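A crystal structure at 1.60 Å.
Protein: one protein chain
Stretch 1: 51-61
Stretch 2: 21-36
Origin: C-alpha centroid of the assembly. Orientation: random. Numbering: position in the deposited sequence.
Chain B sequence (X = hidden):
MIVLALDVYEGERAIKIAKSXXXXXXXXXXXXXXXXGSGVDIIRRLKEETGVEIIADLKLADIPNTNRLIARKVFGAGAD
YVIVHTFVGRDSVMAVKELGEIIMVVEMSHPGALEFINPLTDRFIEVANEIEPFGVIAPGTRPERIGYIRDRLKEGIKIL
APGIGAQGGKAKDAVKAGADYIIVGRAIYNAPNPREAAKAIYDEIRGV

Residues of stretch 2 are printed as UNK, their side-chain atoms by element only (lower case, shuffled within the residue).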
# COMPACT_ATOMS: atom_id res chain seq x y z
N GLY B 51 25.99 -1.03 0.89
CA GLY B 51 26.19 -2.01 -0.16
C GLY B 51 25.38 -3.28 0.09
O GLY B 51 25.61 -4.32 -0.55
N VAL B 52 24.43 -3.20 1.01
CA VAL B 52 23.57 -4.34 1.35
C VAL B 52 22.28 -4.26 0.53
O VAL B 52 21.76 -3.16 0.32
CB VAL B 52 23.20 -4.33 2.84
CG1 VAL B 52 22.27 -5.49 3.16
CG2 VAL B 52 24.47 -4.47 3.70
N GLU B 53 21.78 -5.40 0.07
CA GLU B 53 20.55 -5.42 -0.73
C GLU B 53 19.37 -4.89 0.07
O GLU B 53 19.30 -5.09 1.28
CB GLU B 53 20.26 -6.83 -1.24
CG GLU B 53 21.10 -7.19 -2.46
CD GLU B 53 20.80 -8.56 -3.02
OE1 GLU B 53 21.39 -8.90 -4.07
OE2 GLU B 53 19.98 -9.30 -2.43
N ILE B 54 18.45 -4.22 -0.61
CA ILE B 54 17.29 -3.62 0.04
C ILE B 54 15.94 -4.14 -0.42
O ILE B 54 15.68 -4.27 -1.62
CB ILE B 54 17.30 -2.08 -0.16
CG1 ILE B 54 18.56 -1.49 0.49
CG2 ILE B 54 16.05 -1.45 0.45
CD1 ILE B 54 18.78 -0.03 0.15
N ILE B 55 15.11 -4.49 0.55
CA ILE B 55 13.74 -4.90 0.27
C ILE B 55 12.83 -3.74 0.68
O ILE B 55 12.91 -3.27 1.82
CB ILE B 55 13.31 -6.12 1.10
CG1 ILE B 55 14.13 -7.34 0.72
CG2 ILE B 55 11.80 -6.42 0.86
CD1 ILE B 55 13.99 -8.50 1.75
N ALA B 56 11.97 -3.29 -0.22
CA ALA B 56 11.01 -2.23 0.11
C ALA B 56 9.69 -2.94 0.42
O ALA B 56 9.01 -3.45 -0.49
CB ALA B 56 10.85 -1.25 -1.06
N ASP B 57 9.36 -3.00 1.72
CA ASP B 57 8.17 -3.68 2.22
C ASP B 57 7.01 -2.71 2.08
O ASP B 57 6.56 -2.09 3.05
CB ASP B 57 8.39 -4.06 3.70
CG ASP B 57 7.28 -4.94 4.24
OD1 ASP B 57 6.27 -5.11 3.54
OD2 ASP B 57 7.42 -5.46 5.37
N LEU B 58 6.55 -2.57 0.84
CA LEU B 58 5.44 -1.65 0.56
C LEU B 58 4.07 -2.32 0.52
O LEU B 58 3.06 -1.64 0.75
CB LEU B 58 5.67 -0.94 -0.77
CG LEU B 58 7.08 -0.36 -0.96
CD1 LEU B 58 7.12 0.38 -2.30
CD2 LEU B 58 7.41 0.58 0.19
N LYS B 59 4.04 -3.63 0.27
CA LYS B 59 2.79 -4.39 0.14
C LYS B 59 1.89 -3.65 -0.83
O LYS B 59 0.72 -3.34 -0.54
CB LYS B 59 2.11 -4.59 1.49
CG LYS B 59 2.93 -5.46 2.44
CD LYS B 59 2.14 -5.93 3.66
CE LYS B 59 2.98 -6.75 4.65
NZ LYS B 59 4.10 -5.95 5.26
N LEU B 60 2.45 -3.38 -2.01
CA LEU B 60 1.71 -2.64 -3.04
C LEU B 60 0.40 -3.35 -3.38
O LEU B 60 0.37 -4.58 -3.57
CB LEU B 60 2.54 -2.43 -4.30
CG LEU B 60 3.77 -1.51 -4.13
CD1 LEU B 60 4.44 -1.36 -5.51
CD2 LEU B 60 3.39 -0.16 -3.51
N ALA B 61 -0.66 -2.55 -3.46
CA ALA B 61 -2.00 -3.07 -3.70
C ALA B 61 -2.82 -2.07 -4.53
O ALA B 61 -4.02 -1.89 -4.32
CB ALA B 61 -2.68 -3.31 -2.35
N UNK B 21 25.83 -3.78 11.55
CA UNK B 21 25.46 -5.19 11.49
C UNK B 21 25.64 -5.84 10.11
O UNK B 21 25.39 -7.03 9.95
c UNK B 21 23.75 -4.76 13.31
c UNK B 21 23.05 -4.79 10.87
c UNK B 21 23.99 -5.39 11.93
N UNK B 22 26.09 -5.05 9.13
CA UNK B 22 26.27 -5.55 7.77
C UNK B 22 26.89 -6.94 7.65
O UNK B 22 26.46 -7.74 6.83
c UNK B 22 27.12 -4.56 6.97
c UNK B 22 28.23 -4.03 4.79
c UNK B 22 28.62 -4.57 3.41
c UNK B 22 27.43 -5.06 5.56
n UNK B 22 29.48 -3.58 2.69
N UNK B 23 27.92 -7.21 8.46
CA UNK B 23 28.60 -8.50 8.40
C UNK B 23 27.70 -9.71 8.65
O UNK B 23 27.97 -10.81 8.15
o UNK B 23 30.90 -7.08 7.85
c UNK B 23 29.77 -8.54 9.39
o UNK B 23 31.88 -7.49 9.75
c UNK B 23 30.93 -7.64 8.97
N UNK B 24 26.62 -9.51 9.40
CA UNK B 24 25.75 -10.62 9.72
C UNK B 24 24.35 -10.62 9.14
O UNK B 24 23.52 -11.40 9.59
c UNK B 24 28.91 -10.06 13.09
c UNK B 24 25.65 -10.76 11.25
c UNK B 24 27.64 -9.90 12.52
c UNK B 24 27.00 -10.95 11.89
c UNK B 24 27.65 -12.18 11.83
c UNK B 24 28.92 -12.35 12.39
o UNK B 24 30.80 -11.45 13.57
c UNK B 24 29.54 -11.29 13.02
N UNK B 25 24.09 -9.77 8.15
CA UNK B 25 22.76 -9.72 7.53
C UNK B 25 22.89 -9.81 6.01
O UNK B 25 23.93 -9.45 5.44
c UNK B 25 21.87 -8.34 9.43
c UNK B 25 21.89 -5.92 7.45
c UNK B 25 22.75 -7.20 7.42
c UNK B 25 21.99 -8.43 7.91
N UNK B 26 21.84 -10.30 5.36
CA UNK B 26 21.83 -10.44 3.91
C UNK B 26 21.05 -9.34 3.20
O UNK B 26 21.32 -9.04 2.01
c UNK B 26 21.26 -11.80 3.53
o UNK B 26 22.06 -12.82 4.10
N UNK B 27 20.08 -8.75 3.89
CA UNK B 27 19.28 -7.68 3.31
C UNK B 27 18.74 -6.76 4.39
O UNK B 27 18.64 -7.15 5.55
c UNK B 27 18.49 -9.17 1.40
s UNK B 27 17.06 -9.57 0.39
c UNK B 27 17.64 -11.07 -0.46
c UNK B 27 18.09 -8.25 2.54
N UNK B 28 18.38 -5.55 3.98
CA UNK B 28 17.78 -4.57 4.86
C UNK B 28 16.38 -4.37 4.29
O UNK B 28 16.21 -4.22 3.07
c UNK B 28 19.94 -3.39 5.30
c UNK B 28 20.85 -2.21 4.98
c UNK B 28 18.51 -3.22 4.79
c UNK B 28 17.76 -2.18 5.60
N UNK B 29 15.38 -4.41 5.16
CA UNK B 29 14.00 -4.19 4.72
C UNK B 29 13.51 -2.84 5.26
O UNK B 29 13.62 -2.56 6.46
c UNK B 29 13.09 -5.33 5.24
n UNK B 29 9.56 -5.22 7.12
c UNK B 29 11.62 -5.18 4.82
c UNK B 29 10.50 -6.34 6.80
c UNK B 29 10.83 -6.40 5.29
N UNK B 30 12.97 -2.01 4.37
CA UNK B 30 12.47 -0.71 4.78
C UNK B 30 10.96 -0.66 4.53
O UNK B 30 10.44 -1.38 3.67
c UNK B 30 12.89 0.35 2.52
c UNK B 30 13.17 0.45 4.02
c UNK B 30 14.68 0.40 4.29
N UNK B 31 10.25 0.18 5.28
CA UNK B 31 8.80 0.26 5.11
C UNK B 31 8.32 1.68 4.76
O UNK B 31 9.13 2.59 4.61
c UNK B 31 8.10 -0.25 6.37
c UNK B 31 8.49 0.53 7.61
o UNK B 31 9.05 1.61 7.54
n UNK B 31 8.16 -0.03 8.77
N UNK B 32 7.01 1.85 4.58
CA UNK B 32 6.51 3.19 4.26
C UNK B 32 6.83 4.24 5.35
O UNK B 32 7.21 5.36 5.03
c UNK B 32 5.14 3.82 -1.40
c UNK B 32 3.69 1.64 2.33
c UNK B 32 4.21 2.50 0.33
c UNK B 32 4.99 3.15 3.98
c UNK B 32 5.79 4.25 0.92
c UNK B 32 4.58 2.65 2.59
n UNK B 32 3.46 1.55 0.97
c UNK B 32 4.30 2.80 -1.03
c UNK B 32 4.94 3.21 1.32
c UNK B 32 5.88 4.55 -0.45
N UNK B 33 6.69 3.88 6.64
CA UNK B 33 6.99 4.89 7.67
C UNK B 33 8.39 5.50 7.52
O UNK B 33 8.56 6.71 7.67
c UNK B 33 5.92 2.75 7.20
c UNK B 33 5.65 3.18 8.65
c UNK B 33 6.83 4.11 8.97
N UNK B 34 9.40 4.67 7.25
CA UNK B 34 10.75 5.19 7.08
C UNK B 34 10.83 6.07 5.84
O UNK B 34 11.41 7.15 5.89
c UNK B 34 13.68 5.31 8.02
c UNK B 34 11.77 4.04 6.99
c UNK B 34 13.23 4.48 6.80
c UNK B 34 14.12 3.25 6.64
N UNK B 35 10.24 5.62 4.73
CA UNK B 35 10.26 6.41 3.49
C UNK B 35 9.54 7.76 3.69
O UNK B 35 9.97 8.81 3.18
c UNK B 35 9.60 5.60 2.35
c UNK B 35 9.85 3.42 1.05
c UNK B 35 10.50 4.41 2.00
c UNK B 35 9.35 6.49 1.12
N UNK B 36 8.43 7.72 4.42
CA UNK B 36 7.68 8.95 4.68
C UNK B 36 8.46 9.93 5.55
O UNK B 36 8.43 11.14 5.34
c UNK B 36 4.14 7.51 5.29
c UNK B 36 5.23 8.15 4.47
c UNK B 36 4.66 9.35 3.73
c UNK B 36 6.37 8.60 5.39
O HOH W 1 23.30 -7.79 0.57
O HOH W 2 21.27 -10.67 -0.30
O HOH W 3 5.00 -0.27 4.87
O HOH W 4 1.28 0.20 -0.47

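Position 21 has three side-chain carbons, one carrying the other two, and lies out of reach of stretch 1. It is Val-21. Position 22 has four carbons in a row ending in nitrogen, and a carbon of the chain touches Val-52. This is Lys-22, with Lys-22 CG 3.5 Å from Val-52 CG2. Position 23 has two carbons, the second carrying two oxygens: Asp-23, without contact here. Position 24 has one carbon leading to a six-carbon ring that bears one oxygen, Tyr-24, also out of reach.

Position 25 has four carbons forked at the first, one arm two carbons long, and a carbon approaches Val-52. This is Ile-25, and Ile-25 CD1 is 4.3 Å from Val-52 CG1. Position 26 has one carbon and one oxygen, Ser-26. Its side chain points away, but its backbone O accepts a hydrogen bond from a water, which in turn accepts one from Glu-53 N. A second water donates to Ser-26 O and to Glu-53 OE2.

Position 27 is an unbranched chain of two carbons, a sulfur and a carbon, and the sulfur touches Ile-55. Hence Met-27, with Met-27 SD 3.5 Å from Ile-55 CD1. Position 28 again has four carbons forked at the first, and one meets Val-52: Ile-28. Ile-28 CG1 lies 3.8 Å from Val-52 CG1.

Position 29 is four carbons ending in nitrogen, and the nitrogen reaches a carboxylate of stretch 1. It is Lys-29; Lys-29 NZ forms a salt bridge with Asp-57 OD2 at 2.8 Å. Asp-57 OD1 also binds Lys-59 NZ, at 2.9 Å, so one carboxylate serves two lysines.

Position 30 has three carbons forked at the first, and one touches Ile-54. It is Val-30, with Val-30 CG2 4.2 Å from Ile-54 CG2. Position 31 has two carbons, the second carrying oxygen and nitrogen. A backbone N three residues on donates to that oxygen, capping the helix; this is Asn-31.

Position 32 has one carbon, then fused five- and six-membered rings holding eight carbons and one nitrogen. Leu-58 CD2 sits over the six-membered ring, 3.8 Å from its centroid. This is Trp-32. Trp-32 NE1 makes a weak hydrogen bond to Leu-58 O at 3.2 Å, and a water bridges the same pair. Position 33 has three carbons closing onto the backbone N, Pro-33. Position 34 has four carbons forked at the second, Leu-34. Neither touches stretch 1. Position 35 has four carbons forked at the first, and one touches Leu-58: Ile-35, with Ile-35 CD1 3.8 Å from Leu-58 CD2. Position 36, four carbons forked at the second, is Leu-36, out of reach.

The contact is a pair of parallel strands. Ile-28 and Val-30 donate to Glu-53 O and Ile-55 O; Ile-55 and Asp-57 donate back to Ile-28 O and Val-30 O. The Lys-29 salt bridge lies on one face, and Val-30 packs on the other.

Stretch 2 (21-36) VKDYISMIKVNWPLIL
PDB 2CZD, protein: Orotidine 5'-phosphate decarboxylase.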